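Local atomic coordinates of dehydrogenase (Sinorhizobium meliloti, PDB entry 3UOE), a protein that probably works as an oxidoreductase of the malate/L-lactate dehydrogenase (LDH2/MDH2) family, although its own substrate is not established. Residues E40-P45 and S77-G82. Numbering follows the deposited sequence.
Sequences EKRGVP and SRLDKG
R42 and D80 form a salt bridge between the C-terminal ends of helices 28-41 and 72-80, at the periphery of this LDH2/MDH2-family dehydrogenase. The second helix closes in a Schellman motif, with G82 at positive phi and its N bonded to L79 O at 3.2 Å. R42 reaches across from the turn just after the first helix, its chain bent at chi2 (128°), which sets the guanidinium next to the D80 carboxylate. NH2 donates to OD2 of D80 at 2.8 Å, on the syn lone pair of that oxygen. The bond is bent, 145° at the hydrogen; OD2 lies tilted from the guanidinium plane, and the two flat groups are turned 39° apart. NE, on the same edge as NH2, makes a weak bond to L76 O of helix 72-80, and NH1, at the far side, a weak one to L38 O of helix 28-41, so one side chain links the ends of both helices. With R42 shortened to an alanine, D80 would probably lose its charge partner and L79 CB the CG that packs on it. G43 N bonds to E40 O at 2.9 Å, closing the turn that carries R42. Closer to the protein interior the contact turns apolar. The aliphatic start of R42 passes obliquely over L79, CG lying 4.0 Å from L79 CB. V44 also packs on A49 of helix 46-61, and L79 on A84. V44 meets the same leucine at about a right angle, its CG2, anti to the carbonyl carbon, touching L79 CD1, two methyl carbons 4.1 Å apart.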
ATOM      1  N   GLU A  40     -32.302  -3.536  13.600  1.00  7.31           N
ATOM      2  CA  GLU A  40     -33.252  -2.642  14.242  1.00  8.15           C
ATOM      3  C   GLU A  40     -33.815  -3.214  15.539  1.00  8.15           C
ATOM      4  O   GLU A  40     -34.091  -2.468  16.475  1.00  8.09           O
ATOM      5  CB  GLU A  40     -34.372  -2.248  13.275  1.00  8.24           C
ATOM      6  CG  GLU A  40     -33.881  -1.385  12.124  1.00  7.80           C
ATOM      7  CD  GLU A  40     -34.976  -1.015  11.141  1.00  8.60           C
ATOM      8  OE1 GLU A  40     -36.021  -1.700  11.103  1.00  8.10           O
ATOM      9  OE2 GLU A  40     -34.780  -0.030  10.399  1.00  8.75           O
ATOM     10  N   LYS A  41     -33.981  -4.530  15.603  1.00  8.79           N
ATOM     11  CA  LYS A  41     -34.402  -5.162  16.853  1.00 10.23           C
ATOM     12  C   LYS A  41     -33.418  -4.825  17.976  1.00  9.19           C
ATOM     13  O   LYS A  41     -33.731  -4.950  19.149  1.00  8.66           O
ATOM     14  CB  LYS A  41     -34.482  -6.682  16.693  1.00 14.47           C
ATOM     15  CG  LYS A  41     -35.784  -7.196  16.092  1.00 22.94           C
ATOM     16  CD  LYS A  41     -35.690  -8.692  15.782  1.00 25.70           C
ATOM     17  CE  LYS A  41     -37.074  -9.321  15.638  1.00 34.50           C
ATOM     18  NZ  LYS A  41     -37.987  -8.492  14.797  1.00 38.59           N
ATOM     19  N   ARG A  42     -32.219  -4.404  17.614  1.00  7.66           N
ATOM     20  CA  ARG A  42     -31.212  -4.081  18.609  1.00  7.64           C
ATOM     21  C   ARG A  42     -31.082  -2.568  18.876  1.00  9.68           C
ATOM     22  O   ARG A  42     -30.157  -2.115  19.570  1.00  8.46           O
ATOM     23  CB  ARG A  42     -29.882  -4.723  18.202  1.00  9.15           C
ATOM     24  CG  ARG A  42     -29.807  -6.186  18.646  1.00 12.18           C
ATOM     25  CD  ARG A  42     -29.447  -7.164  17.533  1.00 11.51           C
ATOM     26  NE  ARG A  42     -29.456  -8.536  18.044  1.00 13.62           N
ATOM     27  CZ  ARG A  42     -30.358  -9.462  17.720  1.00 13.84           C
ATOM     28  NH1 ARG A  42     -31.327  -9.204  16.842  1.00  8.52           N
ATOM     29  NH2 ARG A  42     -30.272 -10.665  18.264  1.00 13.18           N
ATOM     30  N   GLY A  43     -32.026  -1.789  18.348  1.00  7.73           N
ATOM     31  CA  GLY A  43     -32.032  -0.356  18.596  1.00  7.45           C
ATOM     32  C   GLY A  43     -31.174   0.453  17.630  1.00  7.22           C
ATOM     33  O   GLY A  43     -30.995   1.656  17.806  1.00  7.24           O
ATOM     34  N   VAL A  44     -30.636  -0.208  16.612  1.00  5.93           N
ATOM     35  CA  VAL A  44     -29.858   0.479  15.590  1.00  6.89           C
ATOM     36  C   VAL A  44     -30.776   1.348  14.728  1.00  6.21           C
ATOM     37  O   VAL A  44     -31.763   0.859  14.196  1.00  6.16           O
ATOM     38  CB  VAL A  44     -29.110  -0.527  14.698  1.00  6.91           C
ATOM     39  CG1 VAL A  44     -28.422   0.179  13.494  1.00  5.28           C
ATOM     40  CG2 VAL A  44     -28.120  -1.348  15.546  1.00  6.03           C
ATOM     41  N   PRO A  45     -30.447   2.643  14.598  1.00  5.99           N
ATOM     42  CA  PRO A  45     -31.254   3.578  13.796  1.00  8.15           C
ATOM     43  C   PRO A  45     -31.416   3.048  12.368  1.00  7.53           C
ATOM     44  O   PRO A  45     -30.505   2.387  11.860  1.00  5.76           O
ATOM     45  CB  PRO A  45     -30.413   4.865  13.790  1.00  6.84           C
ATOM     46  CG  PRO A  45     -29.466   4.730  14.936  1.00  6.95           C
ATOM     47  CD  PRO A  45     -29.212   3.264  15.109  1.00  5.72           C
ATOM     48  N   SER A  77     -24.857 -10.385  18.042  1.00  7.25           N
ATOM     49  CA  SER A  77     -24.514 -10.872  19.375  1.00  9.50           C
ATOM     50  C   SER A  77     -23.777  -9.801  20.192  1.00  8.44           C
ATOM     51  O   SER A  77     -24.043  -9.604  21.379  1.00  8.63           O
ATOM     52  CB  SER A  77     -23.670 -12.149  19.264  1.00  7.58           C
ATOM     53  OG  SER A  77     -23.436 -12.712  20.529  1.00  8.51           O
ATOM     54  N   ARG A  78     -22.853  -9.108  19.541  1.00  7.61           N
ATOM     55  CA  ARG A  78     -22.077  -8.073  20.207  1.00  8.77           C
ATOM     56  C   ARG A  78     -22.963  -6.906  20.635  1.00  8.65           C
ATOM     57  O   ARG A  78     -22.741  -6.286  21.670  1.00  7.73           O
ATOM     58  CB  ARG A  78     -20.930  -7.603  19.310  1.00  6.15           C
ATOM     59  CG  ARG A  78     -19.848  -8.664  19.093  1.00  7.35           C
ATOM     60  CD  ARG A  78     -18.687  -8.144  18.229  1.00  5.70           C
ATOM     61  NE  ARG A  78     -18.002  -7.027  18.872  1.00  6.00           N
ATOM     62  CZ  ARG A  78     -17.071  -7.156  19.813  1.00  7.10           C
ATOM     63  NH1 ARG A  78     -16.687  -8.366  20.223  1.00  5.85           N
ATOM     64  NH2 ARG A  78     -16.512  -6.072  20.338  1.00  6.35           N
ATOM     65  N   LEU A  79     -23.975  -6.619  19.831  1.00  8.27           N
ATOM     66  CA  LEU A  79     -24.937  -5.593  20.174  1.00  7.70           C
ATOM     67  C   LEU A  79     -25.742  -5.998  21.406  1.00  8.68           C
ATOM     68  O   LEU A  79     -25.870  -5.223  22.351  1.00  8.79           O
ATOM     69  CB  LEU A  79     -25.866  -5.339  18.987  1.00  7.86           C
ATOM     70  CG  LEU A  79     -25.242  -4.582  17.814  1.00  6.52           C
ATOM     71  CD1 LEU A  79     -26.055  -4.774  16.549  1.00  5.62           C
ATOM     72  CD2 LEU A  79     -25.064  -3.089  18.146  1.00  5.70           C
ATOM     73  N   ASP A  80     -26.280  -7.216  21.384  1.00  8.20           N
ATOM     74  CA  ASP A  80     -27.063  -7.748  22.497  1.00  9.24           C
ATOM     75  C   ASP A  80     -26.277  -7.751  23.809  1.00 11.67           C
ATOM     76  O   ASP A  80     -26.857  -7.771  24.893  1.00 11.88           O
ATOM     77  CB  ASP A  80     -27.485  -9.190  22.203  1.00  8.82           C
ATOM     78  CG  ASP A  80     -28.602  -9.280  21.185  1.00 13.26           C
ATOM     79  OD1 ASP A  80     -29.380  -8.306  21.031  1.00 16.48           O
ATOM     80  OD2 ASP A  80     -28.709 -10.342  20.541  1.00 14.84           O
ATOM     81  N   LYS A  81     -24.956  -7.771  23.710  1.00  9.91           N
ATOM     82  CA  LYS A  81     -24.147  -7.992  24.895  1.00 12.25           C
ATOM     83  C   LYS A  81     -23.489  -6.717  25.374  1.00 10.10           C
ATOM     84  O   LYS A  81     -22.732  -6.736  26.338  1.00 12.35           O
ATOM     85  CB  LYS A  81     -23.107  -9.082  24.644  1.00 10.58           C
ATOM     86  CG  LYS A  81     -23.707 -10.486  24.528  1.00 12.40           C
ATOM     87  CD  LYS A  81     -22.613 -11.515  24.276  1.00 14.24           C
ATOM     88  CE  LYS A  81     -23.166 -12.932  24.175  1.00 20.92           C
ATOM     89  NZ  LYS A  81     -23.729 -13.430  25.464  1.00 37.88           N
ATOM     90  N   GLY A  82     -23.782  -5.611  24.701  1.00  8.84           N
ATOM     91  CA  GLY A  82     -23.232  -4.324  25.095  1.00 10.77           C
ATOM     92  C   GLY A  82     -21.781  -4.119  24.691  1.00 13.17           C
ATOM     93  O   GLY A  82     -21.108  -3.207  25.176  1.00 11.89           O
TER